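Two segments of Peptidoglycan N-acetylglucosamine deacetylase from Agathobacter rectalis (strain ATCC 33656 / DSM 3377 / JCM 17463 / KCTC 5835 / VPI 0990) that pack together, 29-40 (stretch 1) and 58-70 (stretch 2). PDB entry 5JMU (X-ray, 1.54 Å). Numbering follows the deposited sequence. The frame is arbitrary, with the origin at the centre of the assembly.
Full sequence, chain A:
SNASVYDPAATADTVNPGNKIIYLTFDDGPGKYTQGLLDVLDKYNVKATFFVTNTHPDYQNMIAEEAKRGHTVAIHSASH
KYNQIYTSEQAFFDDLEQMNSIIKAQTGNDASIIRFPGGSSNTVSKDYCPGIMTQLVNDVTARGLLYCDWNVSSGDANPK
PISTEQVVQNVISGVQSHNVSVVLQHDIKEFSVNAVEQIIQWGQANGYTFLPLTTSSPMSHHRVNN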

# COMPACT_ATOMS: atom_id res chain seq x y z
N GLY A 29 7.46 1.44 -4.60
CA GLY A 29 8.16 2.65 -4.97
C GLY A 29 8.81 3.31 -3.76
O GLY A 29 8.76 2.76 -2.67
N PRO A 30 9.34 4.53 -3.91
CA PRO A 30 9.26 5.31 -5.15
C PRO A 30 10.24 4.83 -6.22
O PRO A 30 11.19 4.12 -5.94
N GLY A 31 9.97 5.22 -7.45
CA GLY A 31 10.84 4.89 -8.57
C GLY A 31 10.62 5.93 -9.67
O GLY A 31 10.03 7.00 -9.45
N LYS A 32 11.09 5.62 -10.87
CA LYS A 32 11.17 6.60 -11.96
C LYS A 32 9.81 7.05 -12.46
O LYS A 32 9.75 8.10 -13.10
N TYR A 33 8.75 6.27 -12.21
CA TYR A 33 7.42 6.63 -12.69
C TYR A 33 6.57 7.35 -11.66
O TYR A 33 5.44 7.77 -11.97
N THR A 34 7.06 7.45 -10.43
CA THR A 34 6.28 8.02 -9.34
C THR A 34 5.94 9.49 -9.55
O THR A 34 4.80 9.88 -9.28
N GLN A 35 6.88 10.31 -10.01
CA GLN A 35 6.58 11.71 -10.24
C GLN A 35 5.38 11.87 -11.21
O GLN A 35 4.47 12.65 -10.96
N GLY A 36 5.40 11.12 -12.30
CA GLY A 36 4.34 11.19 -13.29
C GLY A 36 2.99 10.80 -12.68
O GLY A 36 1.96 11.39 -13.00
N LEU A 37 3.00 9.78 -11.81
CA LEU A 37 1.81 9.35 -11.09
C LEU A 37 1.31 10.49 -10.19
O LEU A 37 0.11 10.78 -10.14
N LEU A 38 2.23 11.14 -9.47
CA LEU A 38 1.81 12.27 -8.61
C LEU A 38 1.13 13.39 -9.42
O LEU A 38 0.20 14.05 -8.95
N ASP A 39 1.60 13.61 -10.64
CA ASP A 39 1.06 14.63 -11.51
C ASP A 39 -0.36 14.24 -11.92
O ASP A 39 -1.26 15.08 -11.98
N VAL A 40 -0.56 12.96 -12.23
CA VAL A 40 -1.92 12.49 -12.58
C VAL A 40 -2.88 12.64 -11.39
O VAL A 40 -4.02 13.11 -11.56
N ASP A 58 17.64 6.35 -5.67
CA ASP A 58 17.77 7.52 -6.54
C ASP A 58 16.46 8.33 -6.61
O ASP A 58 16.43 9.41 -7.21
N TYR A 59 15.39 7.79 -6.04
CA TYR A 59 14.08 8.48 -6.04
C TYR A 59 13.57 8.71 -4.63
O TYR A 59 12.37 8.96 -4.41
N GLN A 60 14.47 8.65 -3.65
CA GLN A 60 14.03 8.71 -2.25
C GLN A 60 13.31 10.03 -1.89
O GLN A 60 12.39 10.04 -1.05
N ASN A 61 13.71 11.13 -2.54
CA ASN A 61 13.04 12.41 -2.29
C ASN A 61 11.58 12.42 -2.72
O ASN A 61 10.83 13.31 -2.30
N MSE A 62 11.15 11.43 -3.52
CA MSE A 62 9.72 11.36 -3.84
C MSE A 62 8.86 11.04 -2.64
O MSE A 62 7.66 11.34 -2.65
N ILE A 63 9.46 10.47 -1.60
CA ILE A 63 8.70 10.23 -0.37
C ILE A 63 8.30 11.58 0.25
O ILE A 63 7.16 11.76 0.69
N ALA A 64 9.24 12.52 0.28
CA ALA A 64 8.92 13.87 0.73
C ALA A 64 7.82 14.48 -0.13
O ALA A 64 6.92 15.11 0.38
N GLU A 65 7.91 14.31 -1.45
CA GLU A 65 6.89 14.88 -2.35
C GLU A 65 5.51 14.24 -2.15
O GLU A 65 4.48 14.93 -2.24
N GLU A 66 5.48 12.93 -1.92
CA GLU A 66 4.20 12.26 -1.68
C GLU A 66 3.49 12.88 -0.48
O GLU A 66 2.29 13.19 -0.51
N ALA A 67 4.23 13.06 0.60
CA ALA A 67 3.63 13.63 1.80
C ALA A 67 3.25 15.10 1.57
O ALA A 67 2.17 15.53 1.99
N LYS A 68 4.14 15.86 0.91
CA LYS A 68 3.87 17.27 0.69
C LYS A 68 2.58 17.47 -0.07
O LYS A 68 1.85 18.47 0.19
N ARG A 69 2.30 16.56 -1.01
CA ARG A 69 1.13 16.68 -1.87
C ARG A 69 -0.13 16.08 -1.24
O ARG A 69 -1.19 16.09 -1.85
N GLY A 70 -0.03 15.62 0.00
CA GLY A 70 -1.21 15.24 0.73
C GLY A 70 -1.52 13.74 0.74
O GLY A 70 -2.56 13.32 1.26

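Packing of segments 29-40 and 58-70, whose helices 34-40 and 61-68 run nearly parallel (9° between axes, 10.8 Å at closest approach); the two stretches together bury 628 Å², both sides summed. The apolar packing centres on Pro30, Leu38 and Met62. Pro30, preceded by a cis peptide bond and with a C-gamma endo pucker, points toward the second stretch and fits against Tyr59, Met62 and Ile63. Its CB lies 3.6 Å from Met62 CB and 4.2 Å from Tyr59 CB, while its CG reaches Ile63 CG1 at 3.9 Å and rests 3.2 Å from the backbone O of Tyr59. Leu38 (m, t) also points in; its CD1 is 3.8 Å from Glu65 CG and its CD2 4.1 Å from Glu66 CG, so it packs on the aliphatic parts of two acidic side chains. The selenomethionine Met62 (m, m, chi3 91°) brings its SE to 4.5 Å from Leu38 CD1. An aromatic contact forms where Tyr59 (m, chi2 -82°) lays one ring face against the backbone of the Gly31-Thr34 type I turn. Lys32 CA sits 3.8 Å from the centroid of the Tyr59 ring in a CH-pi contact, and Gly31 C is 3.6 Å from Tyr59 CG. Among the polar groups, Arg69 (m, t, t) points toward the first stretch, and its NH1 donates to Asp39 OD1 (3.2 Å, 167°) in a salt bridge. A second salt bridge, from Arg69 NE to Glu65 OE2 (2.6 Å), braces the guanidinium from its own stretch; the accompanying bond from Arg69 NH2 to Glu65 OE2 (3.1 Å) is weak. Leu38 CB covers one guanidinium face, 3.7 Å from Arg69 NH1, joining the charged cluster to the apolar packing. Thr34 (m) places its methyl CG2 in close contact with Glu66 OE2 (3.3 Å), and its OG1 accepts a hydrogen bond from Gly31 N (3.0 Å) within its own stretch.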

# COMPACT_ATOMS: atom_id res chain seq x y z
CB PRO A 30 9.60 6.73 -4.69
CG PRO A 30 10.47 6.52 -3.46
CD PRO A 30 9.83 5.32 -2.76
CB LYS A 32 12.01 6.05 -13.13
CG LYS A 32 11.40 4.89 -13.82
CD LYS A 32 12.32 4.41 -14.96
CE LYS A 32 12.46 5.45 -16.05
NZ LYS A 32 13.26 4.91 -17.21
CB TYR A 33 6.66 5.37 -13.19
CG TYR A 33 7.53 4.57 -14.16
CD1 TYR A 33 7.91 5.11 -15.37
CD2 TYR A 33 8.02 3.30 -13.83
CE1 TYR A 33 8.72 4.43 -16.24
CE2 TYR A 33 8.83 2.61 -14.68
CZ TYR A 33 9.17 3.16 -15.88
OH TYR A 33 9.99 2.48 -16.75
CB THR A 34 7.03 7.81 -8.00
OG1 THR A 34 7.22 6.39 -7.85
CG2 THR A 34 6.21 8.39 -6.79
CB GLN A 35 7.81 12.45 -10.80
CG GLN A 35 7.55 13.90 -11.17
CD GLN A 35 7.18 14.74 -9.98
OE1 GLN A 35 6.04 15.21 -9.86
NE2 GLN A 35 8.13 14.94 -9.09
CB LEU A 37 2.12 8.09 -10.26
CG LEU A 37 1.00 7.66 -9.30
CD1 LEU A 37 -0.36 7.44 -10.04
CD2 LEU A 37 1.42 6.37 -8.58
CB LEU A 38 3.00 12.83 -7.84
CG LEU A 38 3.56 11.85 -6.82
CD1 LEU A 38 4.75 12.56 -6.14
CD2 LEU A 38 2.47 11.49 -5.80
CB ASP A 39 1.95 14.80 -12.76
CG ASP A 39 3.29 15.46 -12.44
OD1 ASP A 39 3.42 16.05 -11.35
OD2 ASP A 39 4.21 15.40 -13.28
CB VAL A 40 -1.91 11.01 -13.04
CG1 VAL A 40 -3.34 10.42 -13.10
CG2 VAL A 40 -1.24 10.88 -14.39
CB ASP A 58 18.18 7.15 -7.98
CG ASP A 58 19.61 6.68 -8.09
OD1 ASP A 58 20.42 6.91 -7.17
OD2 ASP A 58 19.92 6.08 -9.15
CB TYR A 59 13.06 7.66 -6.88
CG TYR A 59 13.50 7.68 -8.31
CD1 TYR A 59 13.19 8.76 -9.11
CD2 TYR A 59 14.28 6.66 -8.83
CE1 TYR A 59 13.63 8.81 -10.42
CE2 TYR A 59 14.71 6.71 -10.13
CZ TYR A 59 14.38 7.77 -10.92
OH TYR A 59 14.83 7.85 -12.21
CB GLN A 60 15.22 8.48 -1.33
CG GLN A 60 14.85 7.98 0.04
CD GLN A 60 16.05 7.98 0.98
OE1 GLN A 60 16.38 9.01 1.55
NE2 GLN A 60 16.72 6.84 1.11
CB ASN A 61 13.78 13.52 -2.99
CG ASN A 61 13.80 13.32 -4.50
OD1 ASN A 61 14.11 12.22 -4.97
ND2 ASN A 61 13.44 14.37 -5.27
CB MSE A 62 9.44 10.33 -4.92
CG MSE A 62 9.92 10.70 -6.30
SE MSE A 62 9.12 12.36 -6.99
CE MSE A 62 10.39 13.61 -6.38
CB ILE A 63 9.51 9.40 0.61
CG1 ILE A 63 9.72 8.01 0.03
CG2 ILE A 63 8.85 9.37 2.03
CD1 ILE A 63 10.74 7.15 0.84
CB ALA A 64 10.18 14.78 0.71
CB GLU A 65 7.35 14.73 -3.81
CG GLU A 65 6.57 15.62 -4.78
CD GLU A 65 6.72 17.13 -4.54
OE1 GLU A 65 7.73 17.58 -3.94
OE2 GLU A 65 5.82 17.89 -4.97
CB GLU A 66 4.41 10.75 -1.46
CG GLU A 66 4.78 10.03 -2.76
CD GLU A 66 5.34 8.63 -2.56
OE1 GLU A 66 5.48 8.15 -1.40
OE2 GLU A 66 5.74 8.01 -3.59
CB ALA A 67 4.58 13.49 3.01
CB LYS A 68 5.04 17.95 -0.06
CG LYS A 68 4.85 19.39 -0.46
CD LYS A 68 6.09 19.91 -1.20
CE LYS A 68 5.97 21.41 -1.48
NZ LYS A 68 7.09 21.89 -2.38
CB ARG A 69 1.40 16.04 -3.23
CG ARG A 69 2.47 16.80 -4.01
CD ARG A 69 2.57 16.31 -5.43
NE ARG A 69 3.77 16.80 -6.12
CZ ARG A 69 3.93 16.83 -7.43
NH1 ARG A 69 2.93 16.46 -8.25
NH2 ARG A 69 5.08 17.24 -7.92